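Local structure of xyloglucan-specific endo-beta-1,4-glucanase BoGH5A (Bacteroides ovatus, 3ZMR) at residues 313-316 / 317-321; 339-343 / 344-348; 364-367 / 368-372; 417-420 / 421-425; 457-460 / 461-465. The protein cleaves the beta-1,4-glucan backbone of xyloglucan internally, with retention of the beta configuration, releasing xyloglucan oligosaccharides. One frame throughout, in Å; residues are numbered along the deposited sequence.

All five contacts sit on the outer layer and loops of the catalytic (beta/alpha)8 barrel, whose eight parallel strands carry the glucan-binding site at their C-terminal ends, and they follow one another along the chain. Contact 1, on helix 313-319, stands apart, its centre about 22 Å or more from those of the others. Contacts 2 and 3 lie about 11 Å apart between centres and meet where Asp342 bonds to Ser366; both belong to the long excursion between strands 331-337 and 391-396. Contact 2 also touches contact 4 on helix 406-429, through Asp339 and Tyr419. Contacts 4 and 5, centres about 8 Å apart, pair helices 406-429 and 456-471. A chain of touching contacts thus runs from the sugar-binding loop of contact 2 through contact 4 to helix 456-471.

Contact 1: 313-316 / 317-321. With EDO (1,2-ethanediol), chain G.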
# COMPACT_ATOMS: atom_id res chain seq x y z
N VAL A 313 -7.92 -4.73 5.61
CA VAL A 313 -8.75 -3.57 5.90
C VAL A 313 -8.76 -3.22 7.38
O VAL A 313 -8.53 -2.06 7.75
CB VAL A 313 -10.18 -3.74 5.35
CG1 VAL A 313 -11.07 -2.57 5.83
CG2 VAL A 313 -10.16 -3.80 3.83
N ALA A 314 -9.05 -4.17 8.26
CA ALA A 314 -9.16 -3.84 9.69
C ALA A 314 -7.80 -3.35 10.22
O ALA A 314 -7.75 -2.43 11.05
CB ALA A 314 -9.70 -5.01 10.50
N LYS A 315 -6.71 -3.96 9.78
CA LYS A 315 -5.38 -3.51 10.19
C LYS A 315 -5.02 -2.11 9.64
O LYS A 315 -4.23 -1.38 10.25
CB LYS A 315 -4.30 -4.54 9.87
CG LYS A 315 -4.40 -5.82 10.71
CD LYS A 315 -3.40 -6.87 10.27
CE LYS A 315 -3.48 -8.11 11.14
NZ LYS A 315 -4.75 -8.83 10.99
N ALA A 316 -5.57 -1.77 8.48
CA ALA A 316 -5.39 -0.40 7.95
C ALA A 316 -6.01 0.60 8.92
O ALA A 316 -5.37 1.57 9.36
CB ALA A 316 -6.02 -0.26 6.57
N VAL A 317 -7.27 0.37 9.25
CA VAL A 317 -8.02 1.26 10.11
C VAL A 317 -7.32 1.40 11.46
O VAL A 317 -7.22 2.49 12.01
CB VAL A 317 -9.47 0.75 10.28
CG1 VAL A 317 -10.22 1.55 11.34
CG2 VAL A 317 -10.22 0.83 8.95
N ALA A 318 -6.83 0.28 12.01
CA ALA A 318 -6.24 0.28 13.36
C ALA A 318 -4.78 0.74 13.42
O ALA A 318 -4.32 1.27 14.44
CB ALA A 318 -6.38 -1.11 13.99
N HIS A 319 -4.01 0.52 12.35
CA HIS A 319 -2.55 0.65 12.44
C HIS A 319 -1.82 1.38 11.32
O HIS A 319 -0.63 1.65 11.45
CB HIS A 319 -1.91 -0.74 12.58
CG HIS A 319 -2.48 -1.56 13.69
ND1 HIS A 319 -2.20 -1.30 15.01
CD2 HIS A 319 -3.30 -2.64 13.68
CE1 HIS A 319 -2.84 -2.18 15.77
NE2 HIS A 319 -3.49 -3.01 14.98
N PHE A 320 -2.47 1.63 10.19
CA PHE A 320 -1.77 2.28 9.07
C PHE A 320 -1.50 3.73 9.44
O PHE A 320 -2.41 4.42 9.94
CB PHE A 320 -2.60 2.19 7.77
CG PHE A 320 -2.06 3.07 6.67
CD1 PHE A 320 -1.03 2.64 5.86
CD2 PHE A 320 -2.59 4.34 6.44
CE1 PHE A 320 -0.55 3.44 4.83
CE2 PHE A 320 -2.13 5.13 5.42
CZ PHE A 320 -1.08 4.70 4.66
N THR A 321 -0.28 4.17 9.19
CA THR A 321 0.09 5.59 9.31
C THR A 321 0.51 6.16 7.95
O THR A 321 1.20 5.51 7.18
CB THR A 321 1.19 5.79 10.36
OG1 THR A 321 2.39 5.10 9.96
CG2 THR A 321 0.71 5.30 11.74
C1 EDO G . -6.14 -4.69 13.71
O1 EDO G . -7.17 -5.45 13.11
C2 EDO G . -5.39 -5.41 14.83
O2 EDO G . -5.45 -4.67 16.06
O HOH W 1 -5.05 4.18 10.73
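The carbonyls of Val313 to Ala316 accept in turn from the amides four residues on, from Val317 N to Val313 O at 3.1 Å through to Phe320 N to Ala316 O at 3.0 Å, the backbone of a short helix. The first of these is nearly straight at nitrogen, 169°, whereas the bond from His319 N to Lys315 O is bent, 133°, with the donor well above the carbonyl plane. A water lies 3.0 Å from Ala316 O and 2.8 Å from Phe320 O, within hydrogen-bonding reach of both. His319 holds its ring beside its own backbone N (chi1 -53°), near the Lys315 side chain, and Ala318 CB lies over one face near the rim. Its NE2 is hydrogen-bonded to O2 of an ethanediol at 2.8 Å, and Lys315 CG packs on C1 of the same molecule, probably picked up from the crystallisation liquor. A methyl is what suits the buried position of Ala316: its CB comes within 4.4 Å of Phe320 CB and touches Leu333 and Cys335 of strand 331-337. Outside the segment, His319 stacks on Tyr278 of helix 275-293, while Phe320 packs against Leu333 and that helix. The arrangement is that of a helix in a beta-alpha-beta unit of the (beta/alpha)8 barrel, between strands 304-307 and 331-337.

Contact 2: 339-343 / 344-348. With GLC (alpha-D-glucopyranose), chain L.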
# COMPACT_ATOMS: atom_id res chain seq x y z
N ASP A 339 -12.75 -11.54 1.65
CA ASP A 339 -13.72 -12.13 2.57
C ASP A 339 -14.99 -12.46 1.79
O ASP A 339 -15.43 -11.69 0.95
CB ASP A 339 -14.09 -11.17 3.72
CG ASP A 339 -12.90 -10.80 4.62
OD1 ASP A 339 -11.88 -11.51 4.61
OD2 ASP A 339 -13.05 -9.79 5.36
N PRO A 340 -15.64 -13.59 2.11
CA PRO A 340 -15.18 -14.64 2.99
C PRO A 340 -14.25 -15.60 2.26
O PRO A 340 -14.54 -16.07 1.13
CB PRO A 340 -16.48 -15.35 3.38
CG PRO A 340 -17.41 -15.15 2.24
CD PRO A 340 -16.94 -13.91 1.49
N TYR A 341 -13.12 -15.86 2.89
CA TYR A 341 -12.03 -16.65 2.32
C TYR A 341 -12.49 -18.05 1.85
O TYR A 341 -12.07 -18.52 0.79
CB TYR A 341 -10.92 -16.80 3.35
CG TYR A 341 -9.81 -17.72 2.94
CD1 TYR A 341 -8.80 -17.30 2.10
CD2 TYR A 341 -9.76 -19.03 3.42
CE1 TYR A 341 -7.77 -18.15 1.72
CE2 TYR A 341 -8.73 -19.89 3.07
CZ TYR A 341 -7.75 -19.45 2.22
OH TYR A 341 -6.73 -20.30 1.84
N ASP A 342 -13.37 -18.69 2.62
CA ASP A 342 -13.81 -20.04 2.27
C ASP A 342 -14.69 -20.12 1.02
O ASP A 342 -14.84 -21.19 0.44
CB ASP A 342 -14.41 -20.81 3.48
CG ASP A 342 -15.65 -20.20 4.04
OD1 ASP A 342 -16.10 -19.12 3.58
OD2 ASP A 342 -16.22 -20.83 4.95
N PHE A 343 -15.22 -18.99 0.59
CA PHE A 343 -15.89 -18.86 -0.69
C PHE A 343 -14.93 -18.42 -1.81
O PHE A 343 -14.82 -19.06 -2.86
CB PHE A 343 -17.07 -17.88 -0.59
CG PHE A 343 -17.71 -17.55 -1.92
CD1 PHE A 343 -18.46 -18.48 -2.60
CD2 PHE A 343 -17.53 -16.30 -2.48
CE1 PHE A 343 -19.02 -18.17 -3.82
CE2 PHE A 343 -18.09 -15.97 -3.70
CZ PHE A 343 -18.83 -16.91 -4.38
N THR A 344 -14.19 -17.34 -1.57
CA THR A 344 -13.43 -16.71 -2.65
C THR A 344 -12.24 -17.51 -3.15
O THR A 344 -12.12 -17.75 -4.34
CB THR A 344 -12.95 -15.31 -2.29
OG1 THR A 344 -12.13 -15.38 -1.11
CG2 THR A 344 -14.14 -14.35 -2.09
N ILE A 345 -11.32 -17.87 -2.25
CA ILE A 345 -10.00 -18.35 -2.66
C ILE A 345 -9.48 -19.59 -1.90
O ILE A 345 -8.40 -20.10 -2.19
CB ILE A 345 -8.94 -17.23 -2.66
CG1 ILE A 345 -8.80 -16.61 -1.29
CG2 ILE A 345 -9.27 -16.14 -3.70
CD1 ILE A 345 -7.58 -15.70 -1.21
N MET A 346 -10.28 -20.12 -0.97
CA MET A 346 -9.87 -21.37 -0.29
C MET A 346 -9.73 -22.46 -1.35
O MET A 346 -10.56 -22.55 -2.27
CB MET A 346 -10.92 -21.79 0.72
CG MET A 346 -10.70 -23.18 1.32
SD MET A 346 -11.90 -23.59 2.60
CE MET A 346 -11.18 -22.71 3.99
N PRO A 347 -8.64 -23.25 -1.29
CA PRO A 347 -8.40 -24.31 -2.27
C PRO A 347 -9.51 -25.35 -2.34
O PRO A 347 -10.27 -25.58 -1.38
CB PRO A 347 -7.07 -24.94 -1.83
CG PRO A 347 -6.38 -23.90 -1.03
CD PRO A 347 -7.46 -23.06 -0.40
N ASN A 348 -9.59 -25.99 -3.51
CA ASN A 348 -10.62 -26.97 -3.81
C ASN A 348 -10.50 -28.24 -2.98
O ASN A 348 -11.47 -29.00 -2.85
CB ASN A 348 -10.62 -27.31 -5.30
CG ASN A 348 -11.22 -26.20 -6.14
OD1 ASN A 348 -12.32 -25.74 -5.87
ND2 ASN A 348 -10.52 -25.79 -7.18
C1 GLC L . -3.17 -11.85 -2.80
C2 GLC L . -1.80 -11.93 -3.47
C3 GLC L . -1.86 -12.69 -4.80
C4 GLC L . -2.51 -14.05 -4.51
C5 GLC L . -3.81 -13.87 -3.71
C6 GLC L . -4.53 -15.18 -3.40
O2 GLC L . -1.31 -10.62 -3.62
O3 GLC L . -0.56 -12.78 -5.42
O4 GLC L . -2.79 -14.61 -5.76
O5 GLC L . -3.56 -13.17 -2.51
O6 GLC L . -5.44 -15.41 -4.46
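Tyr341, at the start of the short helix 341-344, crosses the side chains of Met346 and Ile345, which follow that helix, at about a right angle, in the loop after strand 331-337 of the (beta/alpha)8 barrel. With CG anti to its backbone N (chi1 174°), the tyrosine swings its ring over the chain that leaves the helix. One face looks onto the Met346 backbone, and Met346 CB is 3.7 Å from Tyr341 CE2. Ile345 comes in obliquely instead: its CG1 touches Tyr341 CD1 at 3.5 Å. Farther out, Pro347 CD meets the phenol oxygen, so three consecutive residues touch the one aromatic side chain. Met346 is long and flexible enough to turn back, and its CE and SD both pack on Asp342 CB. The backbone turn itself is closed by paired bonds. Tyr341 O takes hydrogen bonds from Ile345 N and Met346 N, arriving from opposite faces of the carbonyl plane, while Pro340 O accepts from Phe343 N and from Thr344 N, the latter nearly straight, 166°. Pro340, the N-cap residue, follows a cis peptide bond. Phe343, buried, meets the rings of Trp356 and Tyr419, an aromatic setting that suits a phenylalanine. The hydroxyl of Thr344 bonds to Tyr338 O, and Asp342 OD1 to Ser366. Ile345 belongs to the sugar pocket: an aliphatic branch suits a wall facing the carbon skeleton of a glucose, and its CD1 stands 3.8 Å from C6 of the bound alpha-D-glucose.

Contact 3: 364-367 / 368-372; sequences DVSA and TGQEG. With EDO (1,2-ethanediol), chain F.
Gln370 folds back toward Ser366 because two successive torsions bend its chain: CG lies beside the backbone N (chi1 -52°), and the next bond turns by a similar amount (chi2 -57°). The residue is the N-cap of helix 371-379, at the end of the loop that leads to it from helix 341-344 in the (beta/alpha)8 barrel domain. The bend carries the amide to the chain just before it. NE2 gives a nearly straight hydrogen bond, 171°, to Thr368 O at 3.1 Å; that oxygen lies in the amide plane of Gln370, though the donor sits above the carbonyl plane of Thr368. The same NE2 gives a second bond, to a water at 3.1 Å that also accepts from Ser366 N at 2.9 Å. The water therefore ties the two sides of the turn together. Glutamine is apt here, since the other end of its amide acts as an acceptor: OE1 bonds to Gly357 N and approaches Val365 CB at 4.0 Å. Bonds at both ends of the amide should fix its rotation. Ser366 CB lies 3.3 Å from Thr368 O. Serine suits the place because its small hydroxyl joins this loop to the neighbouring helical turn at Asp342. Gly369, with phi positive, takes a backbone shape that favours glycine, and its carbonyl bonds to Trp356. At the other end of the segment, Asp364 OD2 bonds to Ser354 N and receives a weak hydrogen bond of 3.1 Å from O1 of an ethanediol.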
# COMPACT_ATOMS: atom_id res chain seq x y z
N ASP A 364 -25.19 -23.54 0.81
CA ASP A 364 -23.75 -23.79 1.01
C ASP A 364 -22.99 -22.48 1.10
O ASP A 364 -22.00 -22.25 0.36
CB ASP A 364 -23.18 -24.71 -0.08
CG ASP A 364 -21.73 -25.16 0.24
OD1 ASP A 364 -21.46 -25.52 1.42
OD2 ASP A 364 -20.88 -25.12 -0.68
N VAL A 365 -23.46 -21.63 2.03
CA VAL A 365 -22.88 -20.31 2.20
C VAL A 365 -21.97 -20.24 3.42
O VAL A 365 -22.09 -21.00 4.40
CB VAL A 365 -23.91 -19.15 2.26
CG1 VAL A 365 -24.75 -19.05 0.98
CG2 VAL A 365 -24.83 -19.23 3.47
N SER A 366 -21.08 -19.25 3.36
CA SER A 366 -20.16 -19.00 4.46
C SER A 366 -20.89 -18.43 5.69
O SER A 366 -21.93 -17.80 5.55
CB SER A 366 -19.09 -17.98 4.03
OG SER A 366 -18.46 -18.41 2.84
N ALA A 367 -20.30 -18.63 6.87
CA ALA A 367 -20.81 -18.07 8.15
C ALA A 367 -20.54 -16.58 8.34
O ALA A 367 -21.10 -15.94 9.23
CB ALA A 367 -20.22 -18.84 9.34
N THR A 368 -19.66 -16.05 7.50
CA THR A 368 -19.25 -14.64 7.53
C THR A 368 -19.23 -14.14 6.09
O THR A 368 -19.43 -14.89 5.15
CB THR A 368 -17.83 -14.47 8.11
OG1 THR A 368 -16.87 -15.11 7.27
CG2 THR A 368 -17.74 -15.04 9.53
N GLY A 369 -18.95 -12.85 5.93
CA GLY A 369 -18.71 -12.25 4.64
C GLY A 369 -19.89 -12.20 3.69
O GLY A 369 -19.70 -12.07 2.48
N GLN A 370 -21.11 -12.25 4.25
CA GLN A 370 -22.29 -12.01 3.47
C GLN A 370 -22.47 -10.48 3.38
O GLN A 370 -21.57 -9.71 3.77
CB GLN A 370 -23.51 -12.76 4.05
CG GLN A 370 -23.24 -14.25 4.28
CD GLN A 370 -22.80 -14.99 3.02
OE1 GLN A 370 -23.59 -15.21 2.12
NE2 GLN A 370 -21.51 -15.31 2.95
N GLU A 371 -23.58 -10.03 2.81
CA GLU A 371 -23.79 -8.63 2.45
C GLU A 371 -23.49 -7.64 3.58
O GLU A 371 -22.78 -6.63 3.38
CB GLU A 371 -25.21 -8.39 1.90
CG GLU A 371 -25.51 -8.99 0.51
CD GLU A 371 -26.00 -10.42 0.53
OE1 GLU A 371 -25.80 -11.15 1.53
OE2 GLU A 371 -26.60 -10.81 -0.49
N GLY A 372 -24.03 -7.89 4.75
CA GLY A 372 -23.84 -6.96 5.84
C GLY A 372 -22.37 -6.86 6.26
O GLY A 372 -21.86 -5.78 6.56
C1 EDO F . -20.39 -27.81 -4.15
O1 EDO F . -20.93 -27.24 -2.94
C2 EDO F . -20.87 -29.25 -4.32
O2 EDO F . -20.32 -30.03 -3.25
O HOH W 2 -20.38 -17.48 1.11

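Contact 4: 417-420 / 421-425; sequences NDYI and EYVVK
Val423 sets its CG2 methyl over one face of the Tyr419 ring, a CH-pi contact with 3.8 Å from CG2 to the ring centroid and 19° off the normal. The methyl sits nearer the phenol end, 3.6 Å from Tyr419 CZ. Tyr419 brings its ring there with CG anti to the backbone N (chi1 175°), while the beta-branched valine, one turn later, offers the methyl that lies beside its backbone N. Between them Val423 N bonds to Tyr419 O at 2.8 Å, the shortest of four successive helical bonds. On the partly exposed side two acids share water. One water gives hydrogen bonds to both Asp418 OD1 and Glu421 OE1, each at 3.1 Å; another gives a 2.6 Å bond to Glu421 OE1. Asp418 OD1 and Glu421 OE1 are 5.2 Å apart, so the bridging water probably eases their repulsion, and the salt bridge of Lys414 to Asp418 OD2 probably does the same. Farther out, the tyrosine hydroxyl bonds to Asp339 O, and its ring meets Trp356 edge-to-face, so a tyrosine serves both as aromatic wall and as polar tether to the loop after strand 331-337. Ile420, buried, turns to helix 456-471, and Val423 and Val424 pack on Tyr396 of strand 391-396. A helix with one apolar side against the strands and a hydrated, charged side is the usual outer layer of a (beta/alpha)8 barrel, here in the beta-alpha-beta unit of strands 391-396 and 433-436.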
# COMPACT_ATOMS: atom_id res chain seq x y z
N ASN A 417 -21.01 -14.18 -9.52
CA ASN A 417 -21.43 -12.92 -10.15
C ASN A 417 -22.22 -12.00 -9.21
O ASN A 417 -22.04 -10.78 -9.22
CB ASN A 417 -22.13 -13.20 -11.47
CG ASN A 417 -21.17 -13.74 -12.50
OD1 ASN A 417 -19.96 -13.39 -12.49
ND2 ASN A 417 -21.66 -14.61 -13.36
N ASP A 418 -23.01 -12.59 -8.33
CA ASP A 418 -23.73 -11.83 -7.28
C ASP A 418 -22.69 -11.16 -6.36
O ASP A 418 -22.81 -9.99 -5.99
CB ASP A 418 -24.67 -12.75 -6.47
CG ASP A 418 -25.89 -13.20 -7.26
OD1 ASP A 418 -26.17 -12.65 -8.37
OD2 ASP A 418 -26.56 -14.11 -6.73
N TYR A 419 -21.69 -11.94 -5.98
CA TYR A 419 -20.63 -11.49 -5.07
C TYR A 419 -19.80 -10.34 -5.70
O TYR A 419 -19.58 -9.30 -5.10
CB TYR A 419 -19.68 -12.67 -4.71
CG TYR A 419 -18.49 -12.26 -3.89
CD1 TYR A 419 -18.57 -12.18 -2.52
CD2 TYR A 419 -17.29 -11.94 -4.50
CE1 TYR A 419 -17.51 -11.78 -1.75
CE2 TYR A 419 -16.19 -11.58 -3.74
CZ TYR A 419 -16.29 -11.50 -2.36
OH TYR A 419 -15.21 -11.06 -1.60
N ILE A 420 -19.37 -10.55 -6.92
CA ILE A 420 -18.62 -9.57 -7.69
C ILE A 420 -19.38 -8.26 -7.79
O ILE A 420 -18.82 -7.18 -7.51
CB ILE A 420 -18.25 -10.11 -9.10
CG1 ILE A 420 -17.18 -11.20 -8.99
CG2 ILE A 420 -17.75 -8.98 -10.00
CD1 ILE A 420 -16.96 -12.01 -10.26
N GLU A 421 -20.63 -8.32 -8.21
CA GLU A 421 -21.45 -7.12 -8.32
C GLU A 421 -21.56 -6.42 -6.98
O GLU A 421 -21.47 -5.19 -6.91
CB GLU A 421 -22.85 -7.49 -8.82
CG GLU A 421 -23.77 -6.29 -8.98
CD GLU A 421 -25.23 -6.66 -9.20
OE1 GLU A 421 -25.52 -7.73 -9.81
OE2 GLU A 421 -26.09 -5.85 -8.78
N TYR A 422 -21.75 -7.20 -5.92
CA TYR A 422 -21.98 -6.63 -4.58
C TYR A 422 -20.70 -5.93 -4.08
O TYR A 422 -20.74 -4.80 -3.56
CB TYR A 422 -22.45 -7.67 -3.55
CG TYR A 422 -22.99 -7.00 -2.30
CD1 TYR A 422 -24.29 -6.51 -2.27
CD2 TYR A 422 -22.18 -6.79 -1.20
CE1 TYR A 422 -24.76 -5.85 -1.15
CE2 TYR A 422 -22.63 -6.14 -0.08
CZ TYR A 422 -23.92 -5.67 -0.06
OH TYR A 422 -24.38 -5.01 1.06
N VAL A 423 -19.57 -6.59 -4.23
CA VAL A 423 -18.30 -5.97 -3.82
C VAL A 423 -18.07 -4.66 -4.59
O VAL A 423 -17.73 -3.63 -4.00
CB VAL A 423 -17.11 -6.94 -3.99
CG1 VAL A 423 -15.78 -6.20 -3.85
CG2 VAL A 423 -17.26 -8.06 -2.97
N VAL A 424 -18.24 -4.71 -5.89
CA VAL A 424 -18.03 -3.54 -6.76
C VAL A 424 -18.95 -2.39 -6.36
O VAL A 424 -18.52 -1.27 -6.15
CB VAL A 424 -18.11 -3.87 -8.27
CG1 VAL A 424 -18.09 -2.60 -9.13
CG2 VAL A 424 -16.95 -4.76 -8.64
N LYS A 425 -20.24 -2.68 -6.25
CA LYS A 425 -21.21 -1.63 -5.85
C LYS A 425 -20.85 -1.05 -4.49
O LYS A 425 -21.01 0.16 -4.26
CB LYS A 425 -22.68 -2.11 -5.93
CG LYS A 425 -23.34 -2.65 -4.68
CD LYS A 425 -24.80 -3.02 -4.97
CE LYS A 425 -25.54 -3.46 -3.73
NZ LYS A 425 -26.89 -4.03 -4.07
O HOH W 3 -24.44 -9.60 -11.28
O HOH W 4 -26.97 -9.66 -7.86

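Contact 5: 457-460 / 461-465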
# COMPACT_ATOMS: atom_id res chain seq x y z
N ALA A 457 -20.17 -12.81 -18.59
CA ALA A 457 -21.13 -12.69 -17.48
C ALA A 457 -20.47 -12.01 -16.25
O ALA A 457 -21.08 -11.17 -15.61
CB ALA A 457 -21.72 -14.05 -17.10
N SER A 458 -19.24 -12.37 -15.96
CA SER A 458 -18.53 -11.76 -14.83
C SER A 458 -18.08 -10.31 -15.14
O SER A 458 -18.15 -9.45 -14.25
CB SER A 458 -17.35 -12.60 -14.42
OG SER A 458 -17.77 -13.87 -13.95
N ILE A 459 -17.66 -10.03 -16.38
CA ILE A 459 -17.41 -8.65 -16.80
C ILE A 459 -18.69 -7.84 -16.60
O ILE A 459 -18.67 -6.71 -16.05
CB ILE A 459 -16.92 -8.53 -18.25
CG1 ILE A 459 -15.55 -9.22 -18.39
CG2 ILE A 459 -16.86 -7.07 -18.66
CD1 ILE A 459 -15.10 -9.41 -19.83
N ALA A 460 -19.82 -8.39 -17.05
CA ALA A 460 -21.11 -7.70 -16.91
C ALA A 460 -21.48 -7.46 -15.45
O ALA A 460 -22.08 -6.42 -15.11
CB ALA A 460 -22.22 -8.46 -17.63
N ALA A 461 -21.13 -8.39 -14.55
CA ALA A 461 -21.40 -8.22 -13.11
C ALA A 461 -20.63 -7.00 -12.55
O ALA A 461 -21.15 -6.21 -11.76
CB ALA A 461 -21.01 -9.47 -12.35
N ILE A 462 -19.38 -6.87 -12.97
CA ILE A 462 -18.57 -5.72 -12.57
C ILE A 462 -19.20 -4.43 -13.11
O ILE A 462 -19.37 -3.46 -12.35
CB ILE A 462 -17.11 -5.84 -13.06
CG1 ILE A 462 -16.41 -7.01 -12.38
CG2 ILE A 462 -16.33 -4.54 -12.83
CD1 ILE A 462 -15.07 -7.36 -12.98
N MET A 463 -19.59 -4.42 -14.38
CA MET A 463 -20.12 -3.19 -14.97
C MET A 463 -21.47 -2.83 -14.33
O MET A 463 -21.80 -1.66 -14.17
CB MET A 463 -20.24 -3.34 -16.48
CG MET A 463 -18.90 -3.50 -17.17
SD MET A 463 -17.71 -2.18 -16.83
CE MET A 463 -16.16 -3.08 -16.80
N LYS A 464 -22.25 -3.84 -13.95
CA LYS A 464 -23.54 -3.63 -13.27
C LYS A 464 -23.26 -2.99 -11.91
O LYS A 464 -23.94 -2.03 -11.49
CB LYS A 464 -24.30 -4.94 -13.10
CG LYS A 464 -25.68 -4.76 -12.47
CD LYS A 464 -26.55 -5.99 -12.65
CE LYS A 464 -27.78 -5.95 -11.74
NZ LYS A 464 -28.31 -7.32 -11.43
N GLY A 465 -22.26 -3.48 -11.19
CA GLY A 465 -21.85 -2.90 -9.93
C GLY A 465 -21.37 -1.47 -10.03
O GLY A 465 -21.65 -0.63 -9.15
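Ala460 O receives the amide of Lys464 at 2.8 Å, the shortest polar bond between the segments, within helix 456-471, which packs beside helix 406-429 of the (beta/alpha)8 barrel. The same i+4 to i pattern of alpha-helical bonds repeats through the turn: Ala461 N to Ala457 O, Ile462 N to Ser458 O at 3.1 Å, and Met463 N to Ile459 O at 3.0 Å, the last in the carbonyl plane. Few side chains touch each other along this stretch, and most of what they meet is the preceding backbone. Met463 keeps its CG beside its own backbone N (chi1 -65°), which lays that carbon alongside the turn before it, 3.4 Å from Ile459 O and 4.4 Å from Ile459 CG2. Ile462 does likewise with CG1, which rests 3.5 Å from Ser458 O. Beyond the helix, both Ile462 and Met463 reach Phe168; apolar chains suit this side, where the helix meets that ring. Ala461, buried, sets its small methyl against Asn417 and Ile420, which suits a place where two helices pack. Ser458 is small and polar at a buried place: its hydroxyl bonds to Asn417 OD1 and also to Arg416 NH1, tying the two helices together. Lys464, extended and exposed, ends with NZ in a long, weak ion pair with Glu421. At the root of that lysine, CB packs against the carbonyl its amide uses, 3.3 Å from Ala460 O.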